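Local coordinates for protein tyrosinase (Burkholderia thailandensis, PDB 5ZRD) that catalyses the ortho-hydroxylation of monophenols to catechols at a dicopper centre, and does so efficiently at acidic pH, at residues N213-A218 and G286-G291; T233-Y238 and E458-H463; S254-A259 and V270-S275; F441-Y446 and I484-P489. All coordinates share one frame; numbering follows the deposited sequence.

How the contacts relate
Contacts 1, 2 and 4 touch one another pairwise; contact 3 lies apart, its centre about 17 Å from that of contact 2 and 14 Å from that of contact 4. Tyr289 OH, 2.8 Å from His463 ND1, joins contacts 1 and 2 (centres 13 Å apart), and Lys444 bonds contact 4 to Tyr289 O and Gly291 O. Contacts 2 and 4, about 11 Å between centres, share the mixed sheet through strands 441-450 and 456-466. Along the chain contact 2 crosses contacts 1 and 4, contact 3 falls within contacts 1 and 2, and contact 4 follows contacts 1 and 3. Helix 274-285, which carries copper ligands, begins within contact 3 and leads into the loop of contact 1, which chiefly ties it to those strands.

Contact 1 (N213-A218 and G286-G291); sequences NSNVRA and GFDYGG
A Schellman motif closes helix 274-285, the helix that brings His277 and His281 to copper, and the loop leaving it is where helix 205-221 makes contact. Gly286 takes a positive phi of 136° and turns the chain out, so that residues 287-289 run past helix 205-221. Asn215 carries most of the meeting. Its CG is anti to the backbone N (chi1 -168°), which sends the amide straight out from the helix toward the loop backbone, with CG 3.5 Å from Phe287 O. The buried, flat amide end lies against the backbone between Phe287 and Tyr289, where Phe287 O accepts a hydrogen bond from Trp219 NE1. The carboxylate of Asp288 bends back toward the same amide although its CB leaves in the other direction. One helical turn further on, Ala218 completes the contact. Its CB rests 4.2 Å from Tyr289 CB, while its carbonyl O sits over one face of the Tyr289 ring, 4.0 Å above the plane and displaced toward the rim. Tyr289 CG is also anti to its backbone N (chi1 -162°), and the ring lies beside the helix at Ala218, where Trp219 meets it edge-to-face. The phenol is fixed at its tip by hydrogen bonds with Tyr460 OH and His463 ND1. Lys444 adds a cation-pi contact to the ring and a hydrogen bond to Tyr289 O. The loop is thus wedged between helix 205-221 and strands 441-450 and 456-466, with Phe287 tucked onto Leu282 of the copper-bearing helix.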
# COMPACT_ATOMS: atom_id res chain seq x y z
N ASN A 213 -45.24 3.76 -15.48
CA ASN A 213 -45.84 5.07 -15.76
C ASN A 213 -46.55 5.55 -14.50
O ASN A 213 -46.51 6.73 -14.10
CB ASN A 213 -46.74 5.04 -17.00
CG ASN A 213 -45.91 5.13 -18.27
OD1 ASN A 213 -44.80 5.67 -18.23
ND2 ASN A 213 -46.43 4.58 -19.36
N SER A 214 -47.11 4.58 -13.83
CA SER A 214 -47.89 4.87 -12.64
C SER A 214 -46.96 5.30 -11.48
O SER A 214 -47.27 6.24 -10.72
CB SER A 214 -48.73 3.66 -12.34
OG SER A 214 -49.02 3.63 -10.98
N ASN A 215 -45.81 4.62 -11.33
CA ASN A 215 -44.75 5.03 -10.37
C ASN A 215 -44.28 6.44 -10.73
O ASN A 215 -44.21 7.29 -9.85
CB ASN A 215 -43.59 4.03 -10.38
CG ASN A 215 -42.59 4.17 -9.25
OD1 ASN A 215 -41.38 4.14 -9.47
ND2 ASN A 215 -43.07 4.30 -8.04
N VAL A 216 -44.07 6.74 -12.00
CA VAL A 216 -43.57 8.06 -12.31
C VAL A 216 -44.64 9.08 -11.92
O VAL A 216 -44.30 10.16 -11.38
CB VAL A 216 -43.13 8.18 -13.77
CG1 VAL A 216 -42.97 9.62 -14.21
CG2 VAL A 216 -41.84 7.41 -14.00
N ARG A 217 -45.92 8.75 -12.14
CA ARG A 217 -47.00 9.75 -11.83
C ARG A 217 -47.11 10.01 -10.32
O ARG A 217 -47.38 11.14 -9.88
CB ARG A 217 -48.34 9.25 -12.37
CG ARG A 217 -48.50 9.32 -13.88
CD ARG A 217 -49.89 8.82 -14.28
NE ARG A 217 -50.90 9.77 -13.84
CZ ARG A 217 -52.16 9.46 -13.51
NH1 ARG A 217 -52.66 8.26 -13.80
NH2 ARG A 217 -52.88 10.32 -12.82
N ALA A 218 -46.90 8.96 -9.54
CA ALA A 218 -47.01 9.02 -8.08
C ALA A 218 -45.87 9.86 -7.51
O ALA A 218 -46.06 10.65 -6.63
CB ALA A 218 -47.00 7.63 -7.48
N GLY A 286 -35.96 2.03 -10.05
CA GLY A 286 -36.45 0.86 -9.29
C GLY A 286 -37.12 1.13 -7.95
O GLY A 286 -37.51 0.15 -7.27
N PHE A 287 -37.28 2.39 -7.51
CA PHE A 287 -37.96 2.68 -6.24
C PHE A 287 -39.44 3.06 -6.46
O PHE A 287 -39.78 4.05 -7.17
CB PHE A 287 -37.23 3.81 -5.52
CG PHE A 287 -35.85 3.45 -5.06
CD1 PHE A 287 -34.81 3.37 -5.97
CD2 PHE A 287 -35.59 3.17 -3.74
CE1 PHE A 287 -33.54 3.01 -5.57
CE2 PHE A 287 -34.31 2.85 -3.33
CZ PHE A 287 -33.29 2.77 -4.25
N ASP A 288 -40.31 2.24 -5.86
CA ASP A 288 -41.74 2.53 -5.70
C ASP A 288 -41.89 3.75 -4.84
O ASP A 288 -41.32 3.74 -3.77
CB ASP A 288 -42.39 1.35 -4.92
CG ASP A 288 -43.73 0.90 -5.49
OD1 ASP A 288 -44.33 1.58 -6.37
OD2 ASP A 288 -44.19 -0.17 -5.06
N TYR A 289 -42.64 4.80 -5.24
CA TYR A 289 -42.86 5.94 -4.26
C TYR A 289 -43.43 5.38 -2.94
O TYR A 289 -43.09 5.88 -1.85
CB TYR A 289 -43.81 7.04 -4.75
CG TYR A 289 -43.70 8.34 -3.99
CD1 TYR A 289 -42.50 9.05 -3.98
CD2 TYR A 289 -44.77 8.89 -3.28
CE1 TYR A 289 -42.37 10.25 -3.30
CE2 TYR A 289 -44.64 10.08 -2.57
CZ TYR A 289 -43.44 10.78 -2.59
OH TYR A 289 -43.27 11.98 -1.94
N GLY A 290 -44.25 4.34 -3.06
CA GLY A 290 -44.63 3.53 -1.92
C GLY A 290 -45.51 4.32 -0.98
O GLY A 290 -46.24 5.22 -1.42
N GLY A 291 -45.44 4.01 0.31
CA GLY A 291 -46.27 4.72 1.27
C GLY A 291 -45.67 4.73 2.67
O GLY A 291 -44.46 5.05 2.89

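Contact 2 (T233-Y238 and E458-H463); sequences TRNGVY and EYYLGH
The Tyr460 ring has the backbone N of Gly462 over one face, 3.6 Å above the plane and toward the rim, and the amide of Asn235 beside it at a slant. Amide and ring planes are 59° apart, and the two side chains slide past one another in opposite directions, with Asn235 CB 4.0 Å from Tyr460 CE2 and OD1 3.9 Å from CD2. The imidazole of His463 has Tyr460 OH, itself hydrogen-bonded to Tyr289 OH, in plane at its edge, and the backbone of Gly236 and Val237 also approaches near that plane. Asn235 O comes at an oblique angle, 3.1 Å from His463 CE1. His463 reaches this place with CG in the crowded position between backbone N and carbonyl carbon (chi1 71°). A water ties the two backbones together, donating to Asn235 O at 2.6 Å and accepting from His463 N at 3.0 Å. On the loop side, Thr233 OG1 accepts from Asn235 N in an ST turn, and Gly236 then serves as N-cap of helix 237-244. Gly462, at phi 135°, gives the strand a conformation suited to a residue without a side chain. Both imidazole nitrogens are engaged, ND1 with Tyr289 OH and NE2 with Asp279 OD2 on the copper-bearing helix 274-285. The buried His463 is therefore held in a fixed rotation, and the nearby carboxylate would probably help it to carry a positive charge.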
# COMPACT_ATOMS: atom_id res chain seq x y z
N THR A 233 -49.37 17.55 -5.16
CA THR A 233 -49.15 18.01 -3.78
C THR A 233 -47.81 18.77 -3.70
O THR A 233 -47.05 18.88 -4.69
CB THR A 233 -49.16 16.85 -2.77
OG1 THR A 233 -47.89 16.19 -2.76
CG2 THR A 233 -50.27 15.85 -3.04
N ARG A 234 -47.53 19.27 -2.49
CA ARG A 234 -46.34 20.06 -2.18
C ARG A 234 -45.15 19.13 -1.91
O ARG A 234 -44.06 19.62 -1.72
CB ARG A 234 -46.56 21.00 -0.98
CG ARG A 234 -46.70 20.28 0.36
CD ARG A 234 -46.79 21.12 1.64
NE ARG A 234 -48.10 21.71 1.83
CZ ARG A 234 -48.51 22.84 1.25
NH1 ARG A 234 -49.79 23.15 1.29
NH2 ARG A 234 -47.63 23.63 0.63
N ASN A 235 -45.35 17.82 -1.88
CA ASN A 235 -44.26 16.88 -1.55
C ASN A 235 -43.65 16.17 -2.76
O ASN A 235 -42.65 15.47 -2.57
CB ASN A 235 -44.78 15.70 -0.74
CG ASN A 235 -45.53 16.18 0.45
OD1 ASN A 235 -46.72 15.90 0.56
ND2 ASN A 235 -44.87 16.99 1.27
N GLY A 236 -44.30 16.23 -3.91
CA GLY A 236 -43.91 15.42 -5.05
C GLY A 236 -42.72 16.00 -5.81
O GLY A 236 -42.17 17.02 -5.44
N VAL A 237 -42.32 15.33 -6.89
CA VAL A 237 -41.21 15.79 -7.69
C VAL A 237 -41.61 17.07 -8.42
O VAL A 237 -40.76 17.90 -8.67
CB VAL A 237 -40.73 14.72 -8.69
CG1 VAL A 237 -39.54 15.25 -9.49
CG2 VAL A 237 -40.38 13.43 -7.96
N TYR A 238 -42.89 17.23 -8.73
CA TYR A 238 -43.33 18.44 -9.39
C TYR A 238 -43.01 19.67 -8.53
O TYR A 238 -42.32 20.66 -8.98
CB TYR A 238 -44.81 18.35 -9.73
CG TYR A 238 -45.38 19.59 -10.37
CD1 TYR A 238 -45.83 20.66 -9.61
CD2 TYR A 238 -45.48 19.70 -11.75
CE1 TYR A 238 -46.36 21.80 -10.20
CE2 TYR A 238 -46.00 20.83 -12.36
CZ TYR A 238 -46.45 21.88 -11.58
OH TYR A 238 -46.97 22.98 -12.20
N GLU A 458 -51.52 10.98 11.24
CA GLU A 458 -50.17 10.95 10.64
C GLU A 458 -49.97 12.09 9.61
O GLU A 458 -50.75 12.26 8.69
CB GLU A 458 -49.90 9.64 9.93
CG GLU A 458 -48.44 9.25 10.06
CD GLU A 458 -48.07 8.03 9.24
OE1 GLU A 458 -48.56 7.96 8.05
OE2 GLU A 458 -47.32 7.16 9.79
N TYR A 459 -48.88 12.84 9.75
CA TYR A 459 -48.57 13.84 8.74
C TYR A 459 -47.36 13.36 7.92
O TYR A 459 -46.33 12.96 8.48
CB TYR A 459 -48.38 15.20 9.43
CG TYR A 459 -49.64 15.72 10.07
CD1 TYR A 459 -50.54 16.49 9.35
CD2 TYR A 459 -49.95 15.41 11.39
CE1 TYR A 459 -51.70 16.97 9.93
CE2 TYR A 459 -51.12 15.85 11.98
CZ TYR A 459 -52.00 16.65 11.25
OH TYR A 459 -53.14 17.12 11.83
N TYR A 460 -47.51 13.36 6.60
CA TYR A 460 -46.41 13.03 5.70
C TYR A 460 -45.63 14.31 5.43
O TYR A 460 -46.20 15.23 4.90
CB TYR A 460 -46.92 12.35 4.42
CG TYR A 460 -45.81 12.04 3.45
CD1 TYR A 460 -44.63 11.45 3.88
CD2 TYR A 460 -45.91 12.42 2.12
CE1 TYR A 460 -43.59 11.22 2.99
CE2 TYR A 460 -44.89 12.17 1.22
CZ TYR A 460 -43.72 11.58 1.66
OH TYR A 460 -42.73 11.34 0.75
N LEU A 461 -44.36 14.37 5.84
CA LEU A 461 -43.56 15.63 5.71
C LEU A 461 -42.77 15.70 4.40
O LEU A 461 -42.31 16.77 4.03
CB LEU A 461 -42.61 15.68 6.90
CG LEU A 461 -43.28 15.54 8.27
CD1 LEU A 461 -42.26 15.68 9.38
CD2 LEU A 461 -44.39 16.57 8.45
N GLY A 462 -42.55 14.56 3.74
CA GLY A 462 -41.90 14.53 2.44
C GLY A 462 -40.84 13.43 2.33
O GLY A 462 -40.72 12.60 3.23
N HIS A 463 -40.14 13.43 1.18
CA HIS A 463 -39.08 12.47 0.85
C HIS A 463 -37.75 13.20 0.56
O HIS A 463 -37.69 14.39 0.28
CB HIS A 463 -39.50 11.61 -0.34
CG HIS A 463 -39.51 12.35 -1.63
ND1 HIS A 463 -40.65 12.93 -2.14
CD2 HIS A 463 -38.52 12.65 -2.50
CE1 HIS A 463 -40.37 13.53 -3.29
NE2 HIS A 463 -39.07 13.38 -3.53
O HOH W 1 -40.94 15.78 -0.58

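Contact 3 (S254-A259 and V270-S275); sequences SNTTSA and VTPVES
Asn255, just before helix 256-265, and Glu274, in the first part of helix 274-285, have CA atoms 5.3 Å apart, the closest approach of the two backbones. Glu274 leaves with CG anti to the backbone N (chi1 -160°) and stays extended, so its carboxylate reaches the first turn of helix 256-265. There OE2 accepts from Thr256 N at 2.8 Å through its anti lone pair, with an N-H...O angle of 151°. Asn255 is the N-cap of that helix. Its OD1 accepts from Ser258 N at 2.9 Å, the donor lying above the carbonyl plane, while ND2 gives hydrogen bonds to Ser254 OG, close to the amide plane, and to Ser258 OG. Glu274 is a second-shell residue of the dicopper centre: its backbone O bonds to ND1 of the ligand His277, and its carboxylate lies against the ligand His85 and holds Gly86 N through OE1. The helix start would probably stabilise the negative charge. Pro272 wedges in with its CG 3.6 Å from Ala259 CB, an apolar contact, and crosses Thr256 at about a right angle; its CB packs on the carbonyl of Asn255, 3.5 Å from Asn255 O. Val270 CG2 extends the apolar patch to Ala259 CB at 4.0 Å.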
# COMPACT_ATOMS: atom_id res chain seq x y z
N SER A 254 -26.93 24.21 -7.23
CA SER A 254 -26.20 23.26 -8.02
C SER A 254 -26.27 21.84 -7.45
O SER A 254 -26.17 20.93 -8.22
CB SER A 254 -24.77 23.68 -8.20
OG SER A 254 -24.06 23.53 -6.98
N ASN A 255 -26.38 21.63 -6.14
CA ASN A 255 -26.04 20.29 -5.63
C ASN A 255 -26.54 20.07 -4.19
O ASN A 255 -26.76 21.01 -3.45
CB ASN A 255 -24.53 20.05 -5.70
CG ASN A 255 -23.72 20.74 -4.62
OD1 ASN A 255 -23.47 20.15 -3.57
ND2 ASN A 255 -23.23 21.96 -4.89
N THR A 256 -26.64 18.81 -3.80
CA THR A 256 -27.23 18.41 -2.51
C THR A 256 -26.31 18.72 -1.34
O THR A 256 -26.79 18.92 -0.22
CB THR A 256 -27.61 16.92 -2.50
OG1 THR A 256 -26.50 16.14 -2.99
CG2 THR A 256 -28.83 16.63 -3.36
N THR A 257 -25.01 18.70 -1.54
CA THR A 257 -24.12 18.96 -0.39
C THR A 257 -24.25 20.44 0.01
O THR A 257 -24.46 20.79 1.20
CB THR A 257 -22.64 18.63 -0.69
OG1 THR A 257 -22.55 17.32 -1.26
CG2 THR A 257 -21.74 18.70 0.52
N SER A 258 -24.11 21.31 -0.98
CA SER A 258 -24.20 22.76 -0.72
C SER A 258 -25.57 23.09 -0.11
O SER A 258 -25.65 23.81 0.87
CB SER A 258 -23.93 23.57 -1.98
OG SER A 258 -22.64 23.26 -2.54
N ALA A 259 -26.64 22.55 -0.65
CA ALA A 259 -27.98 22.92 -0.22
C ALA A 259 -28.19 22.47 1.25
O ALA A 259 -28.72 23.19 2.05
CB ALA A 259 -28.98 22.31 -1.18
N VAL A 270 -33.95 25.49 0.92
CA VAL A 270 -33.67 25.55 -0.51
C VAL A 270 -33.58 24.12 -1.06
O VAL A 270 -33.17 23.19 -0.38
CB VAL A 270 -32.42 26.38 -0.84
CG1 VAL A 270 -32.43 27.72 -0.11
CG2 VAL A 270 -31.16 25.65 -0.55
N THR A 271 -33.97 23.99 -2.32
CA THR A 271 -33.92 22.75 -3.04
C THR A 271 -33.02 22.91 -4.27
O THR A 271 -33.35 23.70 -5.14
CB THR A 271 -35.30 22.30 -3.51
OG1 THR A 271 -36.08 22.10 -2.34
CG2 THR A 271 -35.25 21.03 -4.34
N PRO A 272 -31.94 22.15 -4.35
CA PRO A 272 -31.08 22.12 -5.50
C PRO A 272 -31.73 21.36 -6.66
O PRO A 272 -32.58 20.46 -6.45
CB PRO A 272 -29.82 21.38 -5.04
CG PRO A 272 -30.32 20.43 -3.96
CD PRO A 272 -31.59 21.06 -3.43
N VAL A 273 -31.35 21.71 -7.88
CA VAL A 273 -31.91 21.01 -9.01
C VAL A 273 -31.54 19.52 -8.93
O VAL A 273 -32.25 18.68 -9.47
CB VAL A 273 -31.47 21.60 -10.36
CG1 VAL A 273 -29.98 21.49 -10.61
CG2 VAL A 273 -32.25 20.94 -11.49
N GLU A 274 -30.42 19.20 -8.28
CA GLU A 274 -29.94 17.84 -8.15
C GLU A 274 -30.96 16.93 -7.43
O GLU A 274 -30.93 15.72 -7.63
CB GLU A 274 -28.61 17.78 -7.40
CG GLU A 274 -27.85 16.49 -7.65
CD GLU A 274 -26.49 16.38 -6.97
OE1 GLU A 274 -25.75 15.36 -7.25
OE2 GLU A 274 -26.19 17.26 -6.12
N SER A 275 -31.81 17.51 -6.59
CA SER A 275 -32.71 16.77 -5.71
C SER A 275 -33.84 16.10 -6.52
O SER A 275 -33.95 14.90 -6.54
CB SER A 275 -33.21 17.67 -4.59
OG SER A 275 -33.92 16.93 -3.60

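Contact 4 (F441-Y446 and I484-P489); sequences FIMKAY and IVAHFP
Phe441 opens the contact with its ring directed at the facing strand, CG held in the crowded position between backbone N and carbonyl carbon. The ring meets Ile484 tip to tip, CZ 3.9 Å from CD1. Ile442 turns to the other side of the sheet, onto Phe287. Met443 does more of the work. Its chain runs out with CG beside the backbone N and bends at chi3 (57°), which brings the methyl onto Ala486. SD then lies 3.6 Å from Ile484 CG2 and CE 3.7 Å from Ala486 CB, so that the thioether packs against both groups together, crossing Ile484 obliquely. Met443 O stands at the edge of the Phe488 ring, near its plane. Lys444 faces away, toward the loop 286-291. Ala445 again points at the partner and makes the best-defined interaction: its CB sits 3.5 Å above the centre of the Phe488 ring, only 5° off the normal, a CH-pi contact over the face. Tyr446, on the far side once more, bonds through OH to Glu506. No polar bond joins the strands, whose axes approach to 8.8 Å and are turned by 43°. Phe441, Met443 and Ala445, in the mixed sheet, press on Ile484, Ala486 and Phe488, the last two in strand 485-489, an outer strand, within this chain, of the three-stranded antiparallel sheet. Such apolar interlocking of inclined strands is characteristic of two beta-sheets packed face to face.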
# COMPACT_ATOMS: atom_id res chain seq x y z
N PHE A 441 -30.96 5.25 -1.83
CA PHE A 441 -31.97 5.09 -0.77
C PHE A 441 -32.81 6.36 -0.62
O PHE A 441 -32.44 7.44 -1.05
CB PHE A 441 -31.36 4.63 0.56
CG PHE A 441 -30.44 5.58 1.27
CD1 PHE A 441 -29.09 5.63 0.95
CD2 PHE A 441 -30.89 6.37 2.30
CE1 PHE A 441 -28.23 6.51 1.60
CE2 PHE A 441 -30.03 7.25 2.96
CZ PHE A 441 -28.70 7.30 2.62
N ILE A 442 -34.00 6.17 -0.05
CA ILE A 442 -34.95 7.24 0.17
C ILE A 442 -35.24 7.33 1.66
O ILE A 442 -35.33 6.31 2.33
CB ILE A 442 -36.25 7.01 -0.61
CG1 ILE A 442 -35.99 6.72 -2.10
CG2 ILE A 442 -37.17 8.20 -0.40
CD1 ILE A 442 -37.19 6.18 -2.83
N MET A 443 -35.31 8.57 2.16
CA MET A 443 -35.78 8.88 3.50
C MET A 443 -37.15 9.54 3.35
O MET A 443 -37.29 10.45 2.55
CB MET A 443 -34.83 9.84 4.22
CG MET A 443 -33.48 9.26 4.44
SD MET A 443 -32.30 10.43 5.17
CE MET A 443 -33.19 10.87 6.66
N LYS A 444 -38.15 9.02 4.06
CA LYS A 444 -39.52 9.55 4.07
C LYS A 444 -39.84 9.94 5.51
O LYS A 444 -39.59 9.15 6.41
CB LYS A 444 -40.50 8.50 3.55
CG LYS A 444 -40.55 8.37 2.03
CD LYS A 444 -41.62 7.42 1.58
CE LYS A 444 -42.84 8.14 1.04
NZ LYS A 444 -43.86 7.18 0.54
N ALA A 445 -40.26 11.17 5.76
CA ALA A 445 -40.42 11.63 7.14
C ALA A 445 -41.91 11.74 7.46
O ALA A 445 -42.70 12.17 6.62
CB ALA A 445 -39.70 12.94 7.36
N TYR A 446 -42.27 11.35 8.69
CA TYR A 446 -43.64 11.39 9.18
C TYR A 446 -43.69 12.02 10.59
O TYR A 446 -42.78 11.89 11.41
CB TYR A 446 -44.25 9.99 9.24
CG TYR A 446 -44.33 9.32 7.91
CD1 TYR A 446 -45.42 9.49 7.08
CD2 TYR A 446 -43.27 8.56 7.43
CE1 TYR A 446 -45.49 8.88 5.83
CE2 TYR A 446 -43.32 7.96 6.18
CZ TYR A 446 -44.43 8.12 5.37
OH TYR A 446 -44.47 7.53 4.14
N ILE A 484 -25.80 11.20 7.96
CA ILE A 484 -27.19 11.36 7.55
C ILE A 484 -27.66 12.72 8.11
O ILE A 484 -27.77 12.91 9.32
CB ILE A 484 -28.09 10.20 8.04
CG1 ILE A 484 -27.52 8.81 7.70
CG2 ILE A 484 -29.51 10.36 7.50
CD1 ILE A 484 -27.83 8.31 6.31
N VAL A 485 -27.90 13.69 7.24
CA VAL A 485 -28.55 14.93 7.67
C VAL A 485 -29.60 15.29 6.61
O VAL A 485 -29.29 15.32 5.46
CB VAL A 485 -27.54 16.07 7.92
CG1 VAL A 485 -26.46 16.08 6.87
CG2 VAL A 485 -28.21 17.42 7.99
N ALA A 486 -30.84 15.49 7.03
CA ALA A 486 -31.92 15.72 6.09
C ALA A 486 -32.87 16.75 6.71
O ALA A 486 -33.09 16.69 7.91
CB ALA A 486 -32.65 14.43 5.79
N HIS A 487 -33.39 17.68 5.91
CA HIS A 487 -34.34 18.64 6.41
C HIS A 487 -35.70 18.42 5.74
O HIS A 487 -35.76 18.01 4.58
CB HIS A 487 -33.91 20.07 6.14
CG HIS A 487 -32.51 20.37 6.52
ND1 HIS A 487 -32.17 20.81 7.78
CD2 HIS A 487 -31.36 20.29 5.82
CE1 HIS A 487 -30.86 21.01 7.82
NE2 HIS A 487 -30.35 20.68 6.63
N PHE A 488 -36.78 18.72 6.47
CA PHE A 488 -38.13 18.56 5.94
C PHE A 488 -38.96 19.74 6.43
O PHE A 488 -38.81 20.17 7.55
CB PHE A 488 -38.77 17.24 6.36
CG PHE A 488 -38.00 16.00 5.95
CD1 PHE A 488 -38.23 15.38 4.74
CD2 PHE A 488 -37.07 15.43 6.80
CE1 PHE A 488 -37.54 14.23 4.38
CE2 PHE A 488 -36.37 14.30 6.43
CZ PHE A 488 -36.59 13.70 5.21
N PRO A 489 -39.81 20.27 5.54
CA PRO A 489 -40.81 21.21 6.03
C PRO A 489 -41.77 20.50 6.99
O PRO A 489 -42.01 19.30 6.87
CB PRO A 489 -41.51 21.71 4.76
CG PRO A 489 -41.44 20.51 3.84
CD PRO A 489 -40.07 19.92 4.14